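PDB 6VPW: chemotaxis protein CheX from Vibrio vulnificus, which probably serves bacterial chemotaxis as a CheC-like phosphatase of the CheX family, which removes the phosphoryl group from the response regulator CheY. Local coordinates for residues Q30-K35 / I137-S142; G57-T62 / I150-E155; T62-L67 / W145-I150; E70-M75 / E85-M90. One frame throughout, in Å; residues are numbered along the deposited sequence.

Interaction 1. Residues Q30-K35 / I137-S142; sequences QKPRIK and IIMPFS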
loop_
_atom_site.group_PDB
_atom_site.type_symbol
_atom_site.label_atom_id
_atom_site.label_comp_id
_atom_site.label_asym_id
_atom_site.label_seq_id
_atom_site.Cartn_x
_atom_site.Cartn_y
_atom_site.Cartn_z
ATOM N N GLN A 30 -4.189 -22.324 -1.313
ATOM C CA GLN A 30 -3.178 -23.170 -0.637
ATOM C C GLN A 30 -3.354 -22.885 0.858
ATOM O O GLN A 30 -4.049 -21.912 1.180
ATOM C CB GLN A 30 -1.759 -22.872 -1.134
ATOM C CG GLN A 30 -1.462 -23.432 -2.520
ATOM C CD GLN A 30 -2.195 -22.710 -3.627
ATOM O OE1 GLN A 30 -2.261 -21.485 -3.656
ATOM N NE2 GLN A 30 -2.728 -23.468 -4.571
ATOM N N LYS A 31 -2.768 -23.695 1.733
ATOM C CA LYS A 31 -2.909 -23.483 3.200
ATOM C C LYS A 31 -2.239 -22.171 3.607
ATOM O O LYS A 31 -1.063 -21.945 3.303
ATOM C CB LYS A 31 -2.301 -24.669 3.960
ATOM C CG LYS A 31 -2.298 -24.527 5.477
ATOM C CD LYS A 31 -1.909 -25.794 6.219
ATOM C CE LYS A 31 -2.934 -26.898 6.072
ATOM N NZ LYS A 31 -2.600 -28.070 6.915
ATOM N N PRO A 32 -2.962 -21.241 4.276
ATOM C CA PRO A 32 -2.339 -20.007 4.751
ATOM C C PRO A 32 -1.232 -20.350 5.754
ATOM O O PRO A 32 -1.272 -21.415 6.326
ATOM C CB PRO A 32 -3.484 -19.225 5.407
ATOM C CG PRO A 32 -4.720 -19.782 4.726
ATOM C CD PRO A 32 -4.412 -21.258 4.531
ATOM N N ARG A 33 -0.277 -19.442 5.932
ATOM C CA ARG A 33 0.838 -19.708 6.871
ATOM C C ARG A 33 1.486 -18.374 7.262
ATOM O O ARG A 33 1.168 -17.324 6.624
ATOM C CB ARG A 33 1.823 -20.691 6.223
ATOM C CG ARG A 33 2.263 -20.298 4.817
ATOM C CD ARG A 33 3.360 -21.167 4.214
ATOM N NE ARG A 33 3.844 -20.551 2.978
ATOM C CZ ARG A 33 3.370 -20.786 1.752
ATOM N NH1 ARG A 33 2.395 -21.659 1.558
ATOM N NH2 ARG A 33 3.883 -20.145 0.716
ATOM N N ILE A 34 2.295 -18.401 8.320
ATOM C CA ILE A 34 3.047 -17.187 8.735
ATOM C C ILE A 34 4.119 -16.983 7.674
ATOM O O ILE A 34 4.858 -17.949 7.394
ATOM C CB ILE A 34 3.643 -17.325 10.150
ATOM C CG1 ILE A 34 2.543 -17.489 11.206
ATOM C CG2 ILE A 34 4.556 -16.142 10.456
ATOM C CD1 ILE A 34 3.056 -17.754 12.604
ATOM N N LYS A 35 4.149 -15.794 7.069
ATOM C CA LYS A 35 5.164 -15.509 6.034
ATOM C C LYS A 35 6.523 -15.511 6.728
ATOM O O LYS A 35 6.593 -15.073 7.893
ATOM C CB LYS A 35 4.872 -14.180 5.336
ATOM C CG LYS A 35 5.824 -13.813 4.207
ATOM C CD LYS A 35 5.390 -12.564 3.482
ATOM C CE LYS A 35 6.343 -12.107 2.400
ATOM N NZ LYS A 35 5.811 -10.907 1.701
ATOM N N ILE A 137 0.363 -12.862 7.907
ATOM C CA ILE A 137 -0.198 -14.119 7.332
ATOM C C ILE A 137 -0.223 -13.979 5.808
ATOM O O ILE A 137 -0.673 -12.912 5.312
ATOM C CB ILE A 137 -1.612 -14.386 7.883
ATOM C CG1 ILE A 137 -1.656 -14.398 9.416
ATOM C CG2 ILE A 137 -2.175 -15.672 7.290
ATOM C CD1 ILE A 137 -0.838 -15.490 10.045
ATOM N N ILE A 138 0.300 -14.979 5.099
ATOM C CA ILE A 138 0.239 -14.988 3.612
ATOM C C ILE A 138 -0.723 -16.112 3.228
ATOM O O ILE A 138 -0.629 -17.187 3.827
ATOM C CB ILE A 138 1.622 -15.146 2.945
ATOM C CG1 ILE A 138 1.509 -15.094 1.417
ATOM C CG2 ILE A 138 2.320 -16.420 3.408
ATOM C CD1 ILE A 138 2.843 -15.007 0.700
ATOM N N MET A 139 -1.641 -15.830 2.307
ATOM C CA MET A 139 -2.630 -16.829 1.838
ATOM C C MET A 139 -2.408 -16.991 0.338
ATOM O O MET A 139 -2.836 -16.136 -0.437
ATOM C CB MET A 139 -4.057 -16.344 2.124
ATOM C CG MET A 139 -4.211 -15.700 3.513
ATOM S SD MET A 139 -5.856 -14.992 3.812
ATOM C CE MET A 139 -5.473 -13.868 5.153
ATOM N N PRO A 140 -1.631 -18.004 -0.112
ATOM C CA PRO A 140 -1.401 -18.208 -1.540
ATOM C C PRO A 140 -2.622 -18.779 -2.274
ATOM O O PRO A 140 -3.407 -19.514 -1.677
ATOM C CB PRO A 140 -0.241 -19.223 -1.632
ATOM C CG PRO A 140 0.241 -19.431 -0.192
ATOM C CD PRO A 140 -0.889 -18.968 0.713
ATOM N N PHE A 141 -2.713 -18.478 -3.569
ATOM C CA PHE A 141 -3.804 -18.982 -4.436
ATOM C C PHE A 141 -3.222 -19.324 -5.805
ATOM O O PHE A 141 -2.205 -18.710 -6.221
ATOM C CB PHE A 141 -4.919 -17.951 -4.619
ATOM C CG PHE A 141 -5.667 -17.565 -3.368
ATOM C CD1 PHE A 141 -5.227 -16.516 -2.578
ATOM C CD2 PHE A 141 -6.832 -18.223 -3.005
ATOM C CE1 PHE A 141 -5.926 -16.145 -1.439
ATOM C CE2 PHE A 141 -7.534 -17.845 -1.871
ATOM C CZ PHE A 141 -7.081 -16.808 -1.091
ATOM N N SER A 142 -3.860 -20.282 -6.481
ATOM C CA SER A 142 -3.390 -20.704 -7.814
ATOM C C SER A 142 -4.567 -20.833 -8.789
ATOM O O SER A 142 -5.737 -20.959 -8.344
ATOM C CB SER A 142 -2.637 -21.995 -7.705
ATOM O OG SER A 142 -3.504 -23.029 -7.288
HETATM O O HOH W 1 -4.736 -19.308 0.993
#

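Interaction 2. Residues G57-T62 / I150-E155; sequences GSMSIT and IEICFE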
loop_
_atom_site.group_PDB
_atom_site.type_symbol
_atom_site.label_atom_id
_atom_site.label_comp_id
_atom_site.label_asym_id
_atom_site.label_seq_id
_atom_site.Cartn_x
_atom_site.Cartn_y
_atom_site.Cartn_z
ATOM N N GLY A 57 -4.388 -2.326 10.964
ATOM C CA GLY A 57 -3.549 -3.229 10.164
ATOM C C GLY A 57 -3.640 -2.911 8.695
ATOM O O GLY A 57 -4.087 -1.790 8.344
ATOM N N SER A 58 -3.183 -3.844 7.872
ATOM C CA SER A 58 -3.179 -3.643 6.403
ATOM C C SER A 58 -3.414 -4.977 5.701
ATOM O O SER A 58 -3.149 -6.026 6.302
ATOM C CB SER A 58 -1.882 -3.018 5.942
ATOM O OG SER A 58 -0.753 -3.760 6.430
ATOM N N MET A 59 -3.949 -4.898 4.492
ATOM C CA MET A 59 -4.165 -6.089 3.647
ATOM C C MET A 59 -3.672 -5.760 2.229
ATOM O O MET A 59 -3.815 -4.588 1.787
ATOM C CB MET A 59 -5.649 -6.466 3.654
ATOM C CG MET A 59 -5.955 -7.742 2.907
ATOM S SD MET A 59 -6.381 -7.412 1.193
ATOM C CE MET A 59 -8.129 -7.057 1.366
ATOM N N SER A 60 -3.052 -6.741 1.573
ATOM C CA SER A 60 -2.655 -6.595 0.156
ATOM C C SER A 60 -3.128 -7.839 -0.607
ATOM O O SER A 60 -3.197 -8.925 -0.000
ATOM C CB SER A 60 -1.170 -6.375 -0.012
ATOM O OG SER A 60 -0.420 -7.429 0.575
ATOM N N ILE A 61 -3.570 -7.621 -1.840
ATOM C CA ILE A 61 -3.912 -8.714 -2.784
ATOM C C ILE A 61 -2.973 -8.527 -3.957
ATOM O O ILE A 61 -3.010 -7.437 -4.566
ATOM C CB ILE A 61 -5.369 -8.681 -3.270
ATOM C CG1 ILE A 61 -6.367 -8.583 -2.117
ATOM C CG2 ILE A 61 -5.619 -9.900 -4.140
ATOM C CD1 ILE A 61 -7.787 -8.375 -2.580
ATOM N N THR A 62 -2.184 -9.552 -4.257
ATOM C CA THR A 62 -1.213 -9.462 -5.368
ATOM C C THR A 62 -1.612 -10.483 -6.425
ATOM O O THR A 62 -1.900 -11.642 -6.037
ATOM C CB THR A 62 0.205 -9.703 -4.841
ATOM O OG1 THR A 62 0.491 -8.664 -3.895
ATOM C CG2 THR A 62 1.217 -9.724 -5.962
ATOM N N ILE A 150 -2.839 -13.126 -0.809
ATOM C CA ILE A 150 -3.287 -12.091 0.154
ATOM C C ILE A 150 -2.249 -12.064 1.266
ATOM O O ILE A 150 -1.785 -13.160 1.680
ATOM C CB ILE A 150 -4.674 -12.383 0.744
ATOM C CG1 ILE A 150 -5.765 -12.319 -0.318
ATOM C CG2 ILE A 150 -4.976 -11.430 1.906
ATOM C CD1 ILE A 150 -7.095 -12.823 0.172
ATOM N N GLU A 151 -1.862 -10.865 1.683
ATOM C CA GLU A 151 -1.011 -10.759 2.887
ATOM C C GLU A 151 -1.782 -9.864 3.843
ATOM O O GLU A 151 -2.410 -8.847 3.384
ATOM C CB GLU A 151 0.397 -10.244 2.609
ATOM C CG GLU A 151 1.266 -11.217 1.844
ATOM C CD GLU A 151 2.724 -10.795 1.807
ATOM O OE1 GLU A 151 3.481 -11.342 0.984
ATOM O OE2 GLU A 151 3.097 -9.935 2.610
ATOM N N ILE A 152 -1.758 -10.223 5.120
ATOM C CA ILE A 152 -2.537 -9.411 6.088
ATOM C C ILE A 152 -1.748 -9.335 7.390
ATOM O O ILE A 152 -1.000 -10.288 7.694
ATOM C CB ILE A 152 -3.944 -10.011 6.234
ATOM C CG1 ILE A 152 -4.939 -9.014 6.819
ATOM C CG2 ILE A 152 -3.909 -11.318 7.013
ATOM C CD1 ILE A 152 -6.368 -9.382 6.500
ATOM N N CYS A 153 -1.845 -8.189 8.048
ATOM C CA CYS A 153 -1.154 -7.943 9.339
ATOM C C CYS A 153 -2.087 -7.070 10.173
ATOM O O CYS A 153 -2.506 -6.010 9.660
ATOM C CB CYS A 153 0.199 -7.254 9.138
ATOM S SG CYS A 153 1.308 -7.270 10.588
ATOM N N PHE A 154 -2.461 -7.538 11.362
ATOM C CA PHE A 154 -3.253 -6.712 12.310
ATOM C C PHE A 154 -2.467 -6.607 13.615
ATOM O O PHE A 154 -1.784 -7.579 13.983
ATOM C CB PHE A 154 -4.640 -7.289 12.598
ATOM C CG PHE A 154 -5.688 -7.001 11.561
ATOM C CD1 PHE A 154 -6.434 -5.836 11.622
ATOM C CD2 PHE A 154 -5.941 -7.899 10.541
ATOM C CE1 PHE A 154 -7.427 -5.586 10.692
ATOM C CE2 PHE A 154 -6.927 -7.641 9.605
ATOM C CZ PHE A 154 -7.660 -6.480 9.680
ATOM N N GLU A 155 -2.538 -5.448 14.262
ATOM C CA GLU A 155 -1.870 -5.253 15.583
ATOM C C GLU A 155 -2.893 -4.669 16.571
ATOM O O GLU A 155 -2.643 -4.590 17.772
ATOM C CB GLU A 155 -0.628 -4.372 15.441
ATOM C CG GLU A 155 -0.912 -3.020 14.832
ATOM C CD GLU A 155 0.217 -2.022 14.989
ATOM O OE1 GLU A 155 -0.009 -1.018 15.694
ATOM O OE2 GLU A 155 1.311 -2.250 14.412
ATOM O OXT GLU A 155 -4.003 -4.269 16.208
#

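Interaction 3. Residues T62-L67 / W145-I150; sequences TFDEGL and WGNAFI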
loop_
_atom_site.group_PDB
_atom_site.type_symbol
_atom_site.label_atom_id
_atom_site.label_comp_id
_atom_site.label_asym_id
_atom_site.label_seq_id
_atom_site.Cartn_x
_atom_site.Cartn_y
_atom_site.Cartn_z
ATOM N N THR A 62 -2.184 -9.552 -4.257
ATOM C CA THR A 62 -1.213 -9.462 -5.368
ATOM C C THR A 62 -1.612 -10.483 -6.425
ATOM O O THR A 62 -1.900 -11.642 -6.037
ATOM C CB THR A 62 0.205 -9.703 -4.841
ATOM O OG1 THR A 62 0.491 -8.664 -3.895
ATOM C CG2 THR A 62 1.217 -9.724 -5.962
ATOM N N PHE A 63 -1.587 -10.062 -7.691
ATOM C CA PHE A 63 -1.953 -10.941 -8.825
ATOM C C PHE A 63 -0.839 -11.031 -9.862
ATOM O O PHE A 63 -0.182 -10.003 -10.166
ATOM C CB PHE A 63 -3.156 -10.371 -9.586
ATOM C CG PHE A 63 -4.420 -10.237 -8.783
ATOM C CD1 PHE A 63 -5.318 -11.284 -8.693
ATOM C CD2 PHE A 63 -4.696 -9.069 -8.092
ATOM C CE1 PHE A 63 -6.482 -11.155 -7.953
ATOM C CE2 PHE A 63 -5.863 -8.939 -7.361
ATOM C CZ PHE A 63 -6.764 -9.975 -7.312
ATOM N N ASP A 64 -0.688 -12.230 -10.432
ATOM C CA ASP A 64 0.139 -12.395 -11.654
ATOM C C ASP A 64 -0.614 -11.673 -12.773
ATOM O O ASP A 64 -1.870 -11.663 -12.725
ATOM C CB ASP A 64 0.356 -13.870 -12.016
ATOM C CG ASP A 64 1.318 -14.591 -11.089
ATOM O OD1 ASP A 64 1.978 -13.904 -10.310
ATOM O OD2 ASP A 64 1.392 -15.834 -11.157
ATOM N N GLU A 65 0.109 -11.122 -13.754
ATOM C CA GLU A 65 -0.533 -10.386 -14.875
ATOM C C GLU A 65 -1.565 -11.277 -15.568
ATOM O O GLU A 65 -2.692 -10.793 -15.807
ATOM C CB GLU A 65 0.526 -9.900 -15.872
ATOM C CG GLU A 65 -0.049 -9.186 -17.079
ATOM C CD GLU A 65 0.985 -8.441 -17.907
ATOM O OE1 GLU A 65 0.590 -7.781 -18.889
ATOM O OE2 GLU A 65 2.176 -8.508 -17.558
ATOM N N GLY A 66 -1.196 -12.529 -15.862
ATOM C CA GLY A 66 -2.093 -13.462 -16.571
ATOM C C GLY A 66 -3.435 -13.587 -15.872
ATOM O O GLY A 66 -4.478 -13.555 -16.559
ATOM N N LEU A 67 -3.409 -13.698 -14.545
ATOM C CA LEU A 67 -4.643 -13.868 -13.734
ATOM C C LEU A 67 -5.459 -12.571 -13.736
ATOM O O LEU A 67 -6.692 -12.634 -13.943
ATOM C CB LEU A 67 -4.231 -14.280 -12.320
ATOM C CG LEU A 67 -5.367 -14.381 -11.307
ATOM C CD1 LEU A 67 -6.488 -15.254 -11.839
ATOM C CD2 LEU A 67 -4.852 -14.907 -9.983
ATOM N N TRP A 145 -4.249 -19.619 -14.994
ATOM C CA TRP A 145 -3.919 -18.319 -15.630
ATOM C C TRP A 145 -2.851 -17.585 -14.818
ATOM O O TRP A 145 -2.324 -16.575 -15.316
ATOM C CB TRP A 145 -5.190 -17.489 -15.804
ATOM C CG TRP A 145 -6.244 -18.239 -16.552
ATOM C CD1 TRP A 145 -6.294 -18.485 -17.893
ATOM C CD2 TRP A 145 -7.387 -18.892 -15.980
ATOM N NE1 TRP A 145 -7.396 -19.242 -18.197
ATOM C CE2 TRP A 145 -8.090 -19.501 -17.044
ATOM C CE3 TRP A 145 -7.893 -19.001 -14.682
ATOM C CZ2 TRP A 145 -9.271 -20.214 -16.836
ATOM C CZ3 TRP A 145 -9.050 -19.718 -14.478
ATOM C CH2 TRP A 145 -9.732 -20.305 -15.542
ATOM N N GLY A 146 -2.520 -18.105 -13.638
ATOM C CA GLY A 146 -1.507 -17.470 -12.789
ATOM C C GLY A 146 -1.895 -17.507 -11.321
ATOM O O GLY A 146 -3.051 -17.881 -10.998
ATOM N N ASN A 147 -0.975 -17.040 -10.483
ATOM C CA ASN A 147 -1.105 -17.133 -9.014
ATOM C C ASN A 147 -1.416 -15.758 -8.415
ATOM O O ASN A 147 -1.290 -14.717 -9.110
ATOM C CB ASN A 147 0.162 -17.752 -8.412
ATOM C CG ASN A 147 0.439 -19.159 -8.907
ATOM O OD1 ASN A 147 -0.470 -19.895 -9.293
ATOM N ND2 ASN A 147 1.698 -19.552 -8.890
ATOM N N ALA A 148 -1.841 -15.784 -7.162
ATOM C CA ALA A 148 -2.146 -14.553 -6.419
ATOM C C ALA A 148 -1.849 -14.819 -4.951
ATOM O O ALA A 148 -1.617 -15.983 -4.580
ATOM C CB ALA A 148 -3.592 -14.165 -6.618
ATOM N N PHE A 149 -1.830 -13.771 -4.147
ATOM C CA PHE A 149 -1.726 -14.039 -2.701
ATOM C C PHE A 149 -2.235 -12.823 -1.941
ATOM O O PHE A 149 -2.150 -11.672 -2.433
ATOM C CB PHE A 149 -0.321 -14.483 -2.287
ATOM C CG PHE A 149 0.784 -13.576 -2.734
ATOM C CD1 PHE A 149 1.136 -12.465 -1.978
ATOM C CD2 PHE A 149 1.464 -13.824 -3.914
ATOM C CE1 PHE A 149 2.153 -11.614 -2.397
ATOM C CE2 PHE A 149 2.474 -12.970 -4.335
ATOM C CZ PHE A 149 2.822 -11.875 -3.573
ATOM N N ILE A 150 -2.839 -13.126 -0.809
ATOM C CA ILE A 150 -3.287 -12.091 0.154
ATOM C C ILE A 150 -2.249 -12.064 1.266
ATOM O O ILE A 150 -1.785 -13.160 1.680
ATOM C CB ILE A 150 -4.674 -12.383 0.744
ATOM C CG1 ILE A 150 -5.765 -12.319 -0.318
ATOM C CG2 ILE A 150 -4.976 -11.430 1.906
ATOM C CD1 ILE A 150 -7.095 -12.823 0.172
HETATM O O HOH W 2 -0.315 -9.436 -1.349
#

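Interaction 4. Residues E70-M75 / E85-M90; sequences EIMQNM and EEVTDM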
loop_
_atom_site.group_PDB
_atom_site.type_symbol
_atom_site.label_atom_id
_atom_site.label_comp_id
_atom_site.label_asym_id
_atom_site.label_seq_id
_atom_site.Cartn_x
_atom_site.Cartn_y
_atom_site.Cartn_z
ATOM N N GLU A 70 -7.138 -12.270 -16.950
ATOM C CA GLU A 70 -8.265 -13.239 -17.066
ATOM C C GLU A 70 -9.473 -12.702 -16.293
ATOM O O GLU A 70 -10.590 -12.758 -16.831
ATOM C CB GLU A 70 -7.865 -14.627 -16.563
ATOM C CG GLU A 70 -8.815 -15.731 -17.003
ATOM C CD GLU A 70 -8.756 -16.085 -18.478
ATOM O OE1 GLU A 70 -7.778 -15.687 -19.162
ATOM O OE2 GLU A 70 -9.701 -16.729 -18.952
ATOM N N ILE A 71 -9.258 -12.191 -15.080
ATOM C CA ILE A 71 -10.365 -11.596 -14.278
ATOM C C ILE A 71 -11.010 -10.461 -15.086
ATOM O O ILE A 71 -12.262 -10.460 -15.208
ATOM C CB ILE A 71 -9.840 -11.139 -12.898
ATOM C CG1 ILE A 71 -9.386 -12.341 -12.068
ATOM C CG2 ILE A 71 -10.867 -10.301 -12.149
ATOM C CD1 ILE A 71 -8.612 -11.977 -10.820
ATOM N N MET A 72 -10.189 -9.553 -15.632
ATOM C CA MET A 72 -10.658 -8.383 -16.426
ATOM C C MET A 72 -11.476 -8.855 -17.633
ATOM O O MET A 72 -12.534 -8.256 -17.896
ATOM C CB MET A 72 -9.476 -7.559 -16.945
ATOM C CG MET A 72 -8.831 -6.698 -15.888
ATOM S SD MET A 72 -9.876 -5.291 -15.448
ATOM C CE MET A 72 -9.842 -4.361 -16.980
ATOM N N GLN A 73 -10.977 -9.858 -18.358
ATOM C CA GLN A 73 -11.726 -10.360 -19.542
ATOM C C GLN A 73 -13.109 -10.845 -19.089
ATOM O O GLN A 73 -14.098 -10.523 -19.780
ATOM C CB GLN A 73 -10.948 -11.476 -20.242
ATOM C CG GLN A 73 -11.690 -12.089 -21.421
ATOM C CD GLN A 73 -10.864 -13.122 -22.146
ATOM O OE1 GLN A 73 -9.667 -13.274 -21.909
ATOM N NE2 GLN A 73 -11.507 -13.840 -23.054
ATOM N N ASN A 74 -13.179 -11.533 -17.945
ATOM C CA ASN A 74 -14.467 -12.100 -17.458
ATOM C C ASN A 74 -15.397 -10.974 -16.989
ATOM O O ASN A 74 -16.588 -11.003 -17.369
ATOM C CB ASN A 74 -14.263 -13.147 -16.353
ATOM C CG ASN A 74 -13.580 -14.420 -16.820
ATOM O OD1 ASN A 74 -13.244 -14.557 -17.992
ATOM N ND2 ASN A 74 -13.377 -15.366 -15.913
ATOM N N MET A 75 -14.880 -10.014 -16.218
ATOM C CA MET A 75 -15.725 -8.929 -15.641
ATOM C C MET A 75 -16.101 -7.883 -16.698
ATOM O O MET A 75 -16.895 -6.993 -16.349
ATOM C CB MET A 75 -15.002 -8.199 -14.505
ATOM C CG MET A 75 -14.658 -9.073 -13.315
ATOM S SD MET A 75 -13.861 -8.141 -11.976
ATOM C CE MET A 75 -15.220 -7.117 -11.420
ATOM N N GLU A 85 -4.829 1.572 -17.039
ATOM C CA GLU A 85 -5.557 2.236 -15.922
ATOM C C GLU A 85 -6.859 1.478 -15.640
ATOM O O GLU A 85 -7.278 1.451 -14.465
ATOM C CB GLU A 85 -5.835 3.713 -16.214
ATOM C CG GLU A 85 -4.627 4.607 -16.006
ATOM C CD GLU A 85 -4.936 6.096 -16.011
ATOM O OE1 GLU A 85 -4.177 6.854 -15.375
ATOM O OE2 GLU A 85 -5.936 6.495 -16.648
ATOM N N GLU A 86 -7.455 0.866 -16.668
ATOM C CA GLU A 86 -8.723 0.116 -16.461
ATOM C C GLU A 86 -8.444 -1.108 -15.570
ATOM O O GLU A 86 -9.288 -1.413 -14.725
ATOM C CB GLU A 86 -9.327 -0.261 -17.814
ATOM C CG GLU A 86 -10.799 -0.610 -17.757
ATOM C CD GLU A 86 -11.420 -0.840 -19.126
ATOM O OE1 GLU A 86 -10.691 -0.709 -20.133
ATOM O OE2 GLU A 86 -12.628 -1.143 -19.183
ATOM N N VAL A 87 -7.290 -1.758 -15.746
ATOM C CA VAL A 87 -6.919 -2.956 -14.928
ATOM C C VAL A 87 -6.620 -2.496 -13.492
ATOM O O VAL A 87 -7.052 -3.181 -12.547
ATOM C CB VAL A 87 -5.728 -3.726 -15.527
ATOM C CG1 VAL A 87 -5.267 -4.850 -14.617
ATOM C CG2 VAL A 87 -6.036 -4.268 -16.917
ATOM N N THR A 88 -5.922 -1.373 -13.327
ATOM C CA THR A 88 -5.629 -0.888 -11.946
ATOM C C THR A 88 -6.939 -0.452 -11.265
ATOM O O THR A 88 -7.082 -0.703 -10.049
ATOM C CB THR A 88 -4.555 0.199 -11.983
ATOM O OG1 THR A 88 -5.103 1.290 -12.718
ATOM C CG2 THR A 88 -3.267 -0.287 -12.614
ATOM N N ASP A 89 -7.871 0.153 -12.012
ATOM C CA ASP A 89 -9.181 0.529 -11.416
ATOM C C ASP A 89 -9.866 -0.745 -10.908
ATOM O O ASP A 89 -10.376 -0.735 -9.775
ATOM C CB ASP A 89 -10.085 1.258 -12.413
ATOM C CG ASP A 89 -9.685 2.698 -12.686
ATOM O OD1 ASP A 89 -8.772 3.201 -11.990
ATOM O OD2 ASP A 89 -10.279 3.304 -13.607
ATOM N N MET A 90 -9.827 -1.812 -11.708
ATOM C CA MET A 90 -10.478 -3.092 -11.320
ATOM C C MET A 90 -9.808 -3.686 -10.067
ATOM O O MET A 90 -10.526 -4.229 -9.220
ATOM C CB MET A 90 -10.413 -4.106 -12.467
ATOM C CG MET A 90 -10.817 -5.509 -12.063
ATOM S SD MET A 90 -9.494 -6.430 -11.190
ATOM C CE MET A 90 -8.424 -6.861 -12.563
#

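Interaction 1. Residues Q30-K35 / I137-S142
At one margin of the six-stranded antiparallel sheet, strand 28-34 pairs with strand 137-142 through Arg-33 and Ile-138. Arg-33 N donates to Ile-138 O at 3.1 Å. Ile-138 N returns a bond to Arg-33 O at 2.9 Å. Ile-34 and Ile-137 form the next, non-hydrogen-bonded pair. The regular pairing stops beyond Arg-33; Pro-140 has no N-H to offer Lys-31 O, and its CD lies beside that oxygen. It resumes in part where Gln-30 N donates to Pro-140 O at 2.9 Å. A water also donates to Pro-140 O, at 3.0 Å, and to Gln-30 O. The Arg-33 side chain runs beside Ile-138, with CG 4.1 Å from Ile-138 CG2. Arg-33 NH1 passes 3.6 Å from Pro-140 CG, and its NH2 makes a salt bridge with Glu-38. Lys-35 CB rests 3.9 Å from Ile-138 CG2. Its extended chain carries NZ to a salt bridge with Glu-151 on the following strand. Pro-32 CB touches Met-139 CG at 4.1 Å, and Leu-12 of helix 8-23 packs on both residues. Two backbone bonds on one side of Pro-32, and one with a bridging water on the other, hold the edge strand; Arg-33 and Lys-35 find their charged partners outside the pair.

Interaction 2. Residues G57-T62 / I150-E155
Glu-151 O is gripped by two groups of strand 56-63. Ser-60 N donates to it at 2.9 Å, and Met-59 CA adds a C-H contact at 3.3 Å. Glu-151 N answers with a bond to Ser-60 O. Ser-58 and Cys-153 form the next hydrogen-bonded pair, with Ser-58 N 2.9 Å from Cys-153 O. Gly-57 CA comes within 3.0 Å of Cys-153 O, with no beta carbon in the way. These are central, antiparallel strands of the sheet. On one face, Met-59 has CG anti to the backbone N (chi1 -175°). Met-59 CG sits 3.9 Å from Ile-150 CG2 and 4.0 Å from Ile-152 CD1. Ile-61 CG1 meets Ile-150 CG1 at 4.2 Å. Phe-11 of helix 8-23 packs on Met-59, Ile-152 and Phe-154. The other face is polar: Ser-60 OG lies 3.6 Å from Glu-151 CB. His-130 bonds Ser-58 OG through ND1 and Ser-60 OG through NE2, and Cys-153 forms a disulfide with Cys-132. Ser-58 OG also bonds Thr-117 OG1 of the second subunit. The strand pair thus has an oily face toward the helix and a buried polar face whose serine hydroxyls are satisfied and would fix the rotation of the imidazole.

Interaction 3. Residues T62-L67 / W145-I150
Thr-62 N donates to Phe-149 O at 2.8 Å, and Thr-62 O accepts from Phe-149 N at 2.8 Å. The side chains of this pair lie side by side. Phe-149 has its CG between the backbone N and the carbonyl carbon (chi1 52°). Its ring takes Thr-62 CB over one face, 3.8 Å from the centroid and 20° off the normal, a CH-pi contact. A water joins Thr-62 OG1 to Phe-149 O, and Ser-45 OG is a further partner of that hydroxyl. Phe-63 follows on the opposite face of the sheet, with CD1 3.9 Å from Ala-148 CB. Asp-64 then clasps Asn-147 twice. Its N donates to Asn-147 O at 2.9 Å, and its OD2 accepts from Asn-147 N at 2.7 Å, met from 56° above the carboxylate plane. Asp-64 holds the N-cap position of helix 65-76, though its side chain makes no capping bond. Gly-66 CA passes 3.4 Å from Trp-145 O in a C-H contact. Leu-67 CD2 reaches the strand, 3.7 Å from Ala-148 CB, and lies at the edge of the Phe-63 ring. Gly-146 beside it has backbone angles that call for glycine. The passage from strand to helix is thus pinned by Asp-64, whose carboxylate is spent on the facing backbone rather than on the helix end, with Phe-63, Leu-67 and Ala-148 packed together on one face.

Interaction 4. Residues E70-M75 / E85-M90
Met-72 and Met-90 form the tight part of this contact between two successive helices. Met-72 SD lies 3.3 Å from Met-90 CB. Met-90 CE reaches back to Met-72 CG at 3.4 Å, closer than usual for two carbons. Both chains are bent at chi2 and chi3, and they cross obliquely between the helices. Met-90 CG is anti to its backbone N (chi1 169°), and this carbon also meets Met-75 SD at 4.0 Å. The side chains of Met-75 and Met-90 cross at about a right angle. Val-87 CG2 packs on Met-72 CE at 3.8 Å, and Pro-80 of the connecting loop touches both residues. Ile-71 CG2 approaches Met-90 SD at 4.2 Å, a looser fit. Ile-71 also packs on Leu-19 and Ala-23 of helix 8-23, which continues the apolar layer. The outer side is thinner. There exposed Glu-86 adds its CG, 3.9 Å from Met-72 CE. The helix segments run nearly perpendicular (88°), with their axes 10.6 Å apart at closest approach, and the long methionines fill the distance. Helix 85-107 also meets the second subunit: Asp-89 makes a salt bridge with Lys-131 of that chain, and Thr-88 OG1 a hydrogen bond. The helices therefore meet mainly through apolar carbons and thioether sulfurs, largely by dispersion, and the carboxylates lie outside the apolar contact, that of Asp-89 paired with the second subunit.

How the interactions relate
Interactions 1, 2 and 3 share one antiparallel sheet. Its order runs 28-34, 137-142, 148-154, 56-63, 44-51, 114-123. Interaction 1 joins the first two strands. Interactions 2 and 3 join the central two, share Thr-62 and Ile-150, and have centres about 16 Å apart. The centres of interactions 1 and 2 are about 12 Å apart; strands 137-142 and 148-154 pair directly between them. Interaction 3 reaches on into helix 65-76, which interaction 4 packs against helix 85-107. Phe-63 touches Ile-71 there. Along the chain, interaction 4 is nested inside interaction 3, and that inside interaction 2. Interactions 2 and 4 both touch the second subunit, so both the sheet and helix 85-107 contribute to the dimer.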